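Local coordinates for CurH (PDB 3KG7), which probably catalyses the loss of water from a beta-hydroxyacyl intermediate, as the dehydratase domain of a module of the curacin polyketide synthase, at residues Pro36-Tyr44 against Ser161-Gln169; Leu204-Asp214 against Thr240-Pro251. One frame throughout, in Å; residues are numbered along the deposited sequence.

Contact 1: Pro36-Tyr44 against Ser161-Gln169; sequences PWIGDHRVY and SLVYGPMLQ
With chi1 at -177°, His41 extends CG anti to its backbone N, which lays the imidazole alongside Tyr164, the two side chains pointing the same way. Their planes are turned 53° apart, and CD2 of His41 comes 3.8 Å from CE2 of Tyr164. Leu168 rises obliquely against the base of the same histidine, its CG 3.8 Å from His41 CB, while Leu162 brings CD1 near NE2. Asp40 instead sets CG beside its own N (chi1 -79°), and this swings the carboxylate over the turn that follows the second strand: OD2 takes a weak bond from Met167 N at 3.3 Å, and both oxygens rest against CD of Pro166. The backbone O of Asp40 is gripped by Gly165 N at 2.6 Å, with the N-H on a lone pair in the carbonyl plane. From here the strands 41-43 and 162-164 run antiparallel. Arg42 and Val163 form the hydrogen-bonded pair, and Tyr44 N closes the ladder on Ser161 O at 3.0 Å. In double hotdog terms this small sheet ties a strand of the N-terminal half to one of the C-terminal half. Dehydratases of this family use a histidine from the first half, and the placing of His41 is consistent with that role; ND1 bonds to Val48 O. At the other end, selenomethionine Met167 reaches out with chi2 extended, bringing SE to 3.8 Å from CA of Trp37, and Leu168 CD2 sits at the edge of the Trp37 ring. Arg42 turns away from Val163, sending NH1 to Gly39 O in the guanidinium plane and NH2 to Asp45.

Contact 2: Leu204-Asp214 against Thr240-Pro251; sequences LIDACTRLTPD and TPSRFYAYVEEP
Phe244 meets Leu204 and Cys208 by the rim of its ring: Cys208 SG lies in the ring plane, 3.8 Å from CE1, a sulfur-aromatic contact made at the edge, and Leu204 brings CD2 to 4.1 Å from CE2. Its other methyl, CD1, faces Thr240 OG1. Next along the strand, Ala246 points its CB at the backbone of Cys208, 3.8 Å from that residue's O. Val248 follows with its two branches split, CG1 against Pro213 CD at 3.6 Å and CG2 against Leu211 O. Beyond it Pro213 and Pro251 touch, CB to CG, and Asp214 crosses Pro251 at about a right angle, OD1 3.6 Å from CA. No hydrogen bond crosses between 204-214 and 240-251; alternate strand residues offer apolar groups to segment 204-214. In a hotdog fold an antiparallel sheet wraps round a central helix; here helix 202-207 packs on strand 243-255 in the C-terminal half of the double hotdog. Behind the first shell, Asp206 O braces the type I turn from Ala207 to Arg210 with two bonds, from Thr209 N and, at 2.7 Å, from Thr209 OG1. Phe244 has chi1 at 63°, CG set between N and the carbonyl carbon, with Thr240 CG2 over one ring face. Its strand is fixed by backbone bonds of Phe244 to Ile185 and of Ala246 to Leu183. Asp214 is positioned by a salt bridge to Arg261 and by Ser252 N on OD1.

Both contacts are partly buried, but contact 2 draws on more buried residues, is mainly apolar and has no hydrogen bond between its segments, whereas contact 1 is a backbone ladder whose one sheet face, with His41 and Leu162, is buried while Val163 on the other is exposed. Contact 2, unlike contact 1, stays within the second hotdog half. They meet directly: Arg210 NH1 probably bonds to Leu168 O at 2.7 Å, and the same guanidinium makes a cation-pi contact with Tyr164. Asp206, on the helix of contact 2, approaches His41, OD2 to CD2 at 4.1 Å, which is consistent with the histidine-aspartate pair of dehydratase active sites.

Contact 1: Pro36-Tyr44 against Ser161-Gln169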
loop_
_atom_site.group_PDB
_atom_site.type_symbol
_atom_site.label_atom_id
_atom_site.label_comp_id
_atom_site.label_asym_id
_atom_site.label_seq_id
_atom_site.Cartn_x
_atom_site.Cartn_y
_atom_site.Cartn_z
ATOM N N PRO C 36 -22.129 -9.382 3.486
ATOM C CA PRO C 36 -23.413 -9.527 4.155
ATOM C C PRO C 36 -23.402 -10.492 5.330
ATOM O O PRO C 36 -24.257 -10.381 6.207
ATOM C CB PRO C 36 -24.329 -10.060 3.049
ATOM C CG PRO C 36 -23.429 -10.577 2.009
ATOM C CD PRO C 36 -22.246 -9.673 2.050
ATOM N N TRP C 37 -22.451 -11.422 5.351
ATOM C CA TRP C 37 -22.398 -12.442 6.407
ATOM C C TRP C 37 -22.236 -11.859 7.804
ATOM O O TRP C 37 -22.737 -12.424 8.769
ATOM C CB TRP C 37 -21.305 -13.481 6.138
ATOM C CG TRP C 37 -19.898 -12.945 6.074
ATOM C CD1 TRP C 37 -19.256 -12.454 4.971
ATOM C CD2 TRP C 37 -18.956 -12.872 7.152
ATOM N NE1 TRP C 37 -17.976 -12.069 5.300
ATOM C CE2 TRP C 37 -17.765 -12.319 6.631
ATOM C CE3 TRP C 37 -19.003 -13.216 8.513
ATOM C CZ2 TRP C 37 -16.629 -12.105 7.419
ATOM C CZ3 TRP C 37 -17.872 -12.999 9.298
ATOM C CH2 TRP C 37 -16.698 -12.452 8.742
ATOM N N ILE C 38 -21.546 -10.726 7.910
ATOM C CA ILE C 38 -21.327 -10.098 9.216
ATOM C C ILE C 38 -22.660 -9.777 9.879
ATOM O O ILE C 38 -22.813 -9.924 11.089
ATOM C CB ILE C 38 -20.462 -8.831 9.128
ATOM C CG1 ILE C 38 -19.153 -9.145 8.408
ATOM C CG2 ILE C 38 -20.197 -8.258 10.525
ATOM C CD1 ILE C 38 -18.396 -7.928 7.998
ATOM N N GLY C 39 -23.634 -9.368 9.073
ATOM C CA GLY C 39 -24.973 -9.082 9.560
ATOM C C GLY C 39 -25.655 -10.261 10.217
ATOM O O GLY C 39 -26.637 -10.091 10.933
ATOM N N ASP C 40 -25.139 -11.464 9.974
ATOM C CA ASP C 40 -25.678 -12.667 10.603
ATOM C C ASP C 40 -24.806 -13.201 11.753
ATOM O O ASP C 40 -25.087 -14.269 12.307
ATOM C CB ASP C 40 -25.994 -13.741 9.554
ATOM C CG ASP C 40 -27.321 -13.485 8.826
ATOM O OD1 ASP C 40 -28.243 -12.854 9.400
ATOM O OD2 ASP C 40 -27.441 -13.928 7.664
ATOM N N HIS C 41 -23.753 -12.460 12.105
ATOM C CA HIS C 41 -22.997 -12.715 13.341
ATOM C C HIS C 41 -23.230 -11.565 14.324
ATOM O O HIS C 41 -22.455 -10.606 14.379
ATOM C CB HIS C 41 -21.495 -12.914 13.073
ATOM C CG HIS C 41 -20.710 -13.241 14.307
ATOM N ND1 HIS C 41 -20.045 -12.284 15.042
ATOM C CD2 HIS C 41 -20.513 -14.415 14.953
ATOM C CE1 HIS C 41 -19.461 -12.855 16.081
ATOM N NE2 HIS C 41 -19.726 -14.149 16.048
ATOM N N ARG C 42 -24.306 -11.672 15.096
ATOM C CA ARG C 42 -24.766 -10.561 15.917
ATOM C C ARG C 42 -24.461 -10.766 17.398
ATOM O O ARG C 42 -24.968 -11.706 18.031
ATOM C CB ARG C 42 -26.269 -10.322 15.691
ATOM C CG ARG C 42 -26.672 -10.156 14.219
ATOM C CD ARG C 42 -28.156 -9.811 14.036
ATOM N NE ARG C 42 -28.443 -8.400 14.323
ATOM C CZ ARG C 42 -28.301 -7.394 13.457
ATOM N NH1 ARG C 42 -27.870 -7.608 12.219
ATOM N NH2 ARG C 42 -28.584 -6.156 13.833
ATOM N N VAL C 43 -23.614 -9.887 17.937
ATOM C CA VAL C 43 -23.397 -9.796 19.387
ATOM C C VAL C 43 -24.036 -8.499 19.907
ATOM O O VAL C 43 -23.801 -7.420 19.360
ATOM C CB VAL C 43 -21.897 -9.858 19.770
ATOM C CG1 VAL C 43 -21.739 -9.976 21.275
ATOM C CG2 VAL C 43 -21.219 -11.036 19.096
ATOM N N TYR C 44 -24.846 -8.615 20.956
ATOM C CA TYR C 44 -25.655 -7.496 21.456
ATOM C C TYR C 44 -26.411 -6.834 20.307
ATOM O O TYR C 44 -26.454 -5.604 20.189
ATOM C CB TYR C 44 -24.794 -6.475 22.208
ATOM C CG TYR C 44 -24.021 -7.077 23.354
ATOM C CD1 TYR C 44 -24.667 -7.452 24.534
ATOM C CD2 TYR C 44 -22.643 -7.284 23.256
ATOM C CE1 TYR C 44 -23.964 -8.014 25.586
ATOM C CE2 TYR C 44 -21.929 -7.844 24.307
ATOM C CZ TYR C 44 -22.597 -8.207 25.470
ATOM O OH TYR C 44 -21.897 -8.765 26.513
ATOM N N SER C 161 -25.915 -13.228 24.753
ATOM C CA SER C 161 -26.194 -12.196 23.731
ATOM C C SER C 161 -25.581 -12.465 22.359
ATOM O O SER C 161 -25.174 -11.535 21.662
ATOM C CB SER C 161 -25.798 -10.794 24.223
ATOM O OG SER C 161 -26.833 -10.200 24.985
ATOM N N LEU C 162 -25.526 -13.738 21.975
ATOM C CA LEU C 162 -24.988 -14.149 20.675
ATOM C C LEU C 162 -26.085 -14.806 19.838
ATOM O O LEU C 162 -26.795 -15.691 20.326
ATOM C CB LEU C 162 -23.799 -15.105 20.851
ATOM C CG LEU C 162 -23.179 -15.834 19.635
ATOM C CD1 LEU C 162 -22.605 -14.875 18.563
ATOM C CD2 LEU C 162 -22.095 -16.841 20.070
ATOM N N VAL C 163 -26.243 -14.353 18.593
ATOM C CA VAL C 163 -27.210 -14.956 17.671
ATOM C C VAL C 163 -26.581 -15.168 16.302
ATOM O O VAL C 163 -26.045 -14.234 15.696
ATOM C CB VAL C 163 -28.529 -14.125 17.521
ATOM C CG1 VAL C 163 -29.560 -14.880 16.676
ATOM C CG2 VAL C 163 -29.137 -13.779 18.876
ATOM N N TYR C 164 -26.652 -16.409 15.831
ATOM C CA TYR C 164 -26.121 -16.796 14.531
ATOM C C TYR C 164 -27.238 -16.790 13.488
ATOM O O TYR C 164 -28.156 -17.601 13.554
ATOM C CB TYR C 164 -25.485 -18.194 14.602
ATOM C CG TYR C 164 -24.207 -18.316 15.422
ATOM C CD1 TYR C 164 -24.186 -19.051 16.610
ATOM C CD2 TYR C 164 -23.014 -17.728 14.997
ATOM C CE1 TYR C 164 -23.015 -19.185 17.363
ATOM C CE2 TYR C 164 -21.829 -17.858 15.745
ATOM C CZ TYR C 164 -21.845 -18.587 16.923
ATOM O OH TYR C 164 -20.694 -18.721 17.667
ATOM N N GLY C 165 -27.160 -15.867 12.533
ATOM C CA GLY C 165 -28.112 -15.817 11.428
ATOM C C GLY C 165 -27.816 -16.853 10.350
ATOM O O GLY C 165 -26.802 -17.555 10.424
ATOM N N PRO C 166 -28.700 -16.949 9.335
ATOM C CA PRO C 166 -28.659 -17.919 8.229
ATOM C C PRO C 166 -27.276 -18.174 7.618
ATOM O O PRO C 166 -26.958 -19.313 7.250
ATOM C CB PRO C 166 -29.579 -17.278 7.185
ATOM C CG PRO C 166 -30.586 -16.571 7.987
ATOM C CD PRO C 166 -29.863 -16.050 9.209
HETATM N N MSE C 167 -26.471 -17.118 7.516
HETATM C CA MSE C 167 -25.163 -17.183 6.877
HETATM C C MSE C 167 -24.062 -17.652 7.825
HETATM O O MSE C 167 -22.901 -17.799 7.415
HETATM C CB MSE C 167 -24.823 -15.826 6.280
HETATM C CG MSE C 167 -25.150 -15.723 4.816
HETATM SE SE MSE C 167 -25.108 -13.881 4.176
HETATM C CE MSE C 167 -27.018 -13.597 3.849
ATOM N N LEU C 168 -24.438 -17.881 9.084
ATOM C CA LEU C 168 -23.520 -18.360 10.118
ATOM C C LEU C 168 -23.903 -19.755 10.612
ATOM O O LEU C 168 -23.158 -20.386 11.367
ATOM C CB LEU C 168 -23.485 -17.383 11.301
ATOM C CG LEU C 168 -22.447 -16.252 11.414
ATOM C CD1 LEU C 168 -21.054 -16.778 11.724
ATOM C CD2 LEU C 168 -22.417 -15.358 10.196
ATOM N N GLN C 169 -25.064 -20.238 10.178
ATOM C CA GLN C 169 -25.574 -21.536 10.619
ATOM C C GLN C 169 -24.890 -22.693 9.900
ATOM O O GLN C 169 -25.467 -23.326 9.011
ATOM C CB GLN C 169 -27.091 -21.586 10.468
ATOM C CG GLN C 169 -27.802 -20.861 11.598
ATOM C CD GLN C 169 -29.230 -20.499 11.268
ATOM O OE1 GLN C 169 -29.566 -20.226 10.117
ATOM N NE2 GLN C 169 -30.079 -20.481 12.285
#

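Contact 2: Leu204-Asp214 against Thr240-Pro251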
loop_
_atom_site.group_PDB
_atom_site.type_symbol
_atom_site.label_atom_id
_atom_site.label_comp_id
_atom_site.label_asym_id
_atom_site.label_seq_id
_atom_site.Cartn_x
_atom_site.Cartn_y
_atom_site.Cartn_z
ATOM N N LEU C 204 -16.688 -20.624 8.843
ATOM C CA LEU C 204 -16.328 -22.021 9.064
ATOM C C LEU C 204 -15.343 -22.195 10.213
ATOM O O LEU C 204 -15.474 -23.135 11.003
ATOM C CB LEU C 204 -15.749 -22.627 7.790
ATOM C CG LEU C 204 -16.687 -22.741 6.590
ATOM C CD1 LEU C 204 -15.860 -22.962 5.310
ATOM C CD2 LEU C 204 -17.699 -23.853 6.801
ATOM N N ILE C 205 -14.351 -21.311 10.306
ATOM C CA ILE C 205 -13.417 -21.402 11.428
ATOM C C ILE C 205 -14.114 -20.974 12.718
ATOM O O ILE C 205 -13.837 -21.527 13.784
ATOM C CB ILE C 205 -12.022 -20.712 11.181
ATOM C CG1 ILE C 205 -11.036 -21.089 12.302
ATOM C CG2 ILE C 205 -12.146 -19.198 10.992
ATOM C CD1 ILE C 205 -9.598 -20.638 12.067
ATOM N N ASP C 206 -15.061 -20.045 12.618
ATOM C CA ASP C 206 -15.812 -19.669 13.808
ATOM C C ASP C 206 -16.655 -20.804 14.334
ATOM O O ASP C 206 -16.749 -20.989 15.540
ATOM C CB ASP C 206 -16.704 -18.456 13.610
ATOM C CG ASP C 206 -17.234 -17.952 14.926
ATOM O OD1 ASP C 206 -16.393 -17.556 15.764
ATOM O OD2 ASP C 206 -18.467 -18.005 15.149
ATOM N N ALA C 207 -17.269 -21.551 13.423
ATOM C CA ALA C 207 -18.103 -22.691 13.778
ATOM C C ALA C 207 -17.358 -23.726 14.612
ATOM O O ALA C 207 -17.948 -24.399 15.455
ATOM C CB ALA C 207 -18.655 -23.328 12.539
ATOM N N CYS C 208 -16.059 -23.852 14.382
ATOM C CA CYS C 208 -15.238 -24.821 15.109
ATOM C C CYS C 208 -15.185 -24.560 16.611
ATOM O O CYS C 208 -14.877 -25.465 17.400
ATOM C CB CYS C 208 -13.819 -24.817 14.542
ATOM S SG CYS C 208 -13.776 -25.342 12.830
ATOM N N THR C 209 -15.492 -23.323 16.992
ATOM C CA THR C 209 -15.243 -22.848 18.336
ATOM C C THR C 209 -16.517 -22.861 19.165
ATOM O O THR C 209 -16.511 -22.452 20.332
ATOM C CB THR C 209 -14.679 -21.423 18.303
ATOM O OG1 THR C 209 -15.718 -20.513 17.935
ATOM C CG2 THR C 209 -13.537 -21.315 17.300
ATOM N N ARG C 210 -17.599 -23.355 18.564
ATOM C CA ARG C 210 -18.939 -23.222 19.138
ATOM C C ARG C 210 -19.331 -24.251 20.207
ATOM O O ARG C 210 -20.398 -24.128 20.807
ATOM C CB ARG C 210 -19.992 -23.199 18.026
ATOM C CG ARG C 210 -20.010 -21.919 17.225
ATOM C CD ARG C 210 -20.972 -22.004 16.060
ATOM N NE ARG C 210 -20.729 -20.933 15.091
ATOM C CZ ARG C 210 -21.383 -20.783 13.939
ATOM N NH1 ARG C 210 -22.341 -21.630 13.583
ATOM N NH2 ARG C 210 -21.073 -19.781 13.129
ATOM N N LEU C 211 -18.492 -25.261 20.447
ATOM C CA LEU C 211 -18.844 -26.307 21.417
ATOM C C LEU C 211 -17.670 -26.863 22.218
ATOM O O LEU C 211 -16.563 -27.060 21.700
ATOM C CB LEU C 211 -19.619 -27.451 20.744
ATOM C CG LEU C 211 -20.169 -28.608 21.594
ATOM C CD1 LEU C 211 -21.227 -28.146 22.593
ATOM C CD2 LEU C 211 -20.727 -29.708 20.707
ATOM N N THR C 212 -17.954 -27.125 23.491
ATOM C CA THR C 212 -17.013 -27.680 24.443
ATOM C C THR C 212 -17.824 -28.674 25.268
ATOM O O THR C 212 -19.023 -28.455 25.455
ATOM C CB THR C 212 -16.471 -26.580 25.382
ATOM O OG1 THR C 212 -16.457 -25.317 24.704
ATOM C CG2 THR C 212 -15.064 -26.906 25.844
ATOM N N PRO C 213 -17.192 -29.775 25.751
ATOM C CA PRO C 213 -17.835 -30.738 26.665
ATOM C C PRO C 213 -18.709 -30.103 27.760
ATOM O O PRO C 213 -19.703 -30.702 28.191
ATOM C CB PRO C 213 -16.641 -31.450 27.305
ATOM C CG PRO C 213 -15.591 -31.416 26.267
ATOM C CD PRO C 213 -15.813 -30.191 25.420
ATOM N N ASP C 214 -18.338 -28.894 28.179
ATOM C CA ASP C 214 -18.982 -28.195 29.288
ATOM C C ASP C 214 -19.572 -26.847 28.863
ATOM O O ASP C 214 -19.358 -25.833 29.528
ATOM C CB ASP C 214 -17.961 -27.984 30.412
ATOM C CG ASP C 214 -16.768 -27.146 29.970
ATOM O OD1 ASP C 214 -16.076 -27.530 29.000
ATOM O OD2 ASP C 214 -16.531 -26.094 30.595
ATOM N N THR C 240 -10.522 -26.644 3.826
ATOM C CA THR C 240 -11.623 -27.420 4.403
ATOM C C THR C 240 -12.454 -28.080 3.306
ATOM O O THR C 240 -12.735 -27.460 2.281
ATOM C CB THR C 240 -12.559 -26.562 5.284
ATOM O OG1 THR C 240 -13.198 -25.574 4.478
ATOM C CG2 THR C 240 -11.784 -25.871 6.371
ATOM N N PRO C 241 -12.845 -29.349 3.517
ATOM C CA PRO C 241 -13.787 -29.999 2.619
ATOM C C PRO C 241 -15.188 -29.429 2.836
ATOM O O PRO C 241 -15.398 -28.654 3.780
ATOM C CB PRO C 241 -13.744 -31.463 3.063
ATOM C CG PRO C 241 -12.588 -31.572 4.001
ATOM C CD PRO C 241 -12.436 -30.243 4.610
ATOM N N SER C 242 -16.134 -29.811 1.978
ATOM C CA SER C 242 -17.510 -29.304 2.049
ATOM C C SER C 242 -18.178 -29.667 3.372
ATOM O O SER C 242 -19.075 -28.961 3.841
ATOM C CB SER C 242 -18.331 -29.832 0.870
ATOM O OG SER C 242 -18.176 -31.236 0.737
ATOM N N ARG C 243 -17.717 -30.767 3.962
ATOM C CA ARG C 243 -18.188 -31.239 5.259
ATOM C C ARG C 243 -17.016 -31.779 6.090
ATOM O O ARG C 243 -16.211 -32.575 5.602
ATOM C CB ARG C 243 -19.264 -32.313 5.048
ATOM C CG ARG C 243 -19.625 -33.137 6.274
ATOM C CD ARG C 243 -20.592 -34.255 5.921
ATOM N NE ARG C 243 -21.927 -33.739 5.622
ATOM C CZ ARG C 243 -23.011 -34.494 5.464
ATOM N NH1 ARG C 243 -22.933 -35.815 5.572
ATOM N NH2 ARG C 243 -24.180 -33.924 5.202
ATOM N N PHE C 244 -16.928 -31.329 7.341
ATOM C CA PHE C 244 -15.869 -31.750 8.262
ATOM C C PHE C 244 -16.336 -31.660 9.713
ATOM O O PHE C 244 -17.481 -31.286 9.981
ATOM C CB PHE C 244 -14.603 -30.916 8.060
ATOM C CG PHE C 244 -14.781 -29.450 8.361
ATOM C CD1 PHE C 244 -14.387 -28.928 9.588
ATOM C CD2 PHE C 244 -15.332 -28.586 7.410
ATOM C CE1 PHE C 244 -14.546 -27.565 9.871
ATOM C CE2 PHE C 244 -15.493 -27.225 7.686
ATOM C CZ PHE C 244 -15.096 -26.717 8.920
ATOM N N TYR C 245 -15.442 -31.990 10.642
ATOM C CA TYR C 245 -15.785 -32.066 12.059
ATOM C C TYR C 245 -14.868 -31.218 12.946
ATOM O O TYR C 245 -13.698 -30.988 12.617
ATOM C CB TYR C 245 -15.768 -33.530 12.524
ATOM C CG TYR C 245 -16.745 -34.425 11.783
ATOM C CD1 TYR C 245 -18.050 -34.601 12.246
ATOM C CD2 TYR C 245 -16.362 -35.100 10.618
ATOM C CE1 TYR C 245 -18.950 -35.413 11.571
ATOM C CE2 TYR C 245 -17.257 -35.919 9.933
ATOM C CZ TYR C 245 -18.549 -36.066 10.417
ATOM O OH TYR C 245 -19.440 -36.873 9.751
ATOM N N ALA C 246 -15.413 -30.753 14.066
ATOM C CA ALA C 246 -14.625 -30.082 15.094
ATOM C C ALA C 246 -14.698 -30.920 16.359
ATOM O O ALA C 246 -15.789 -31.190 16.867
ATOM C CB ALA C 246 -15.146 -28.679 15.342
ATOM N N TYR C 247 -13.534 -31.324 16.862
ATOM C CA TYR C 247 -13.429 -32.306 17.936
ATOM C C TYR C 247 -12.688 -31.712 19.136
ATOM O O TYR C 247 -11.555 -31.254 19.008
ATOM C CB TYR C 247 -12.704 -33.545 17.383
ATOM C CG TYR C 247 -12.651 -34.760 18.279
ATOM C CD1 TYR C 247 -13.794 -35.236 18.926
ATOM C CD2 TYR C 247 -11.457 -35.465 18.451
ATOM C CE1 TYR C 247 -13.745 -36.366 19.744
ATOM C CE2 TYR C 247 -11.398 -36.607 19.268
ATOM C CZ TYR C 247 -12.545 -37.042 19.907
ATOM O OH TYR C 247 -12.499 -38.151 20.713
ATOM N N VAL C 248 -13.340 -31.700 20.295
ATOM C CA VAL C 248 -12.714 -31.215 21.529
ATOM C C VAL C 248 -12.523 -32.393 22.483
ATOM O O VAL C 248 -13.486 -33.077 22.831
ATOM C CB VAL C 248 -13.539 -30.075 22.191
ATOM C CG1 VAL C 248 -12.847 -29.549 23.448
ATOM C CG2 VAL C 248 -13.768 -28.943 21.203
ATOM N N GLU C 249 -11.277 -32.625 22.894
ATOM C CA GLU C 249 -10.915 -33.827 23.657
ATOM C C GLU C 249 -10.995 -33.665 25.176
ATOM O O GLU C 249 -11.208 -34.646 25.888
ATOM C CB GLU C 249 -9.527 -34.328 23.246
ATOM C CG GLU C 249 -9.499 -34.982 21.870
ATOM C CD GLU C 249 -8.110 -35.010 21.247
ATOM O OE1 GLU C 249 -7.198 -35.645 21.820
ATOM O OE2 GLU C 249 -7.928 -34.406 20.169
ATOM N N GLU C 250 -10.815 -32.444 25.673
ATOM C CA GLU C 250 -10.940 -32.181 27.115
ATOM C C GLU C 250 -11.745 -30.911 27.418
ATOM O O GLU C 250 -11.765 -29.988 26.601
ATOM C CB GLU C 250 -9.573 -32.189 27.825
ATOM C CG GLU C 250 -8.441 -31.441 27.129
ATOM C CD GLU C 250 -7.110 -31.593 27.856
ATOM O OE1 GLU C 250 -6.995 -31.124 29.008
ATOM O OE2 GLU C 250 -6.172 -32.175 27.274
ATOM N N PRO C 251 -12.443 -30.881 28.578
ATOM C CA PRO C 251 -13.209 -29.697 28.989
ATOM C C PRO C 251 -12.352 -28.434 29.100
ATOM O O PRO C 251 -11.141 -28.518 29.317
ATOM C CB PRO C 251 -13.763 -30.095 30.361
ATOM C CG PRO C 251 -13.804 -31.583 30.329
ATOM C CD PRO C 251 -12.588 -31.978 29.556
#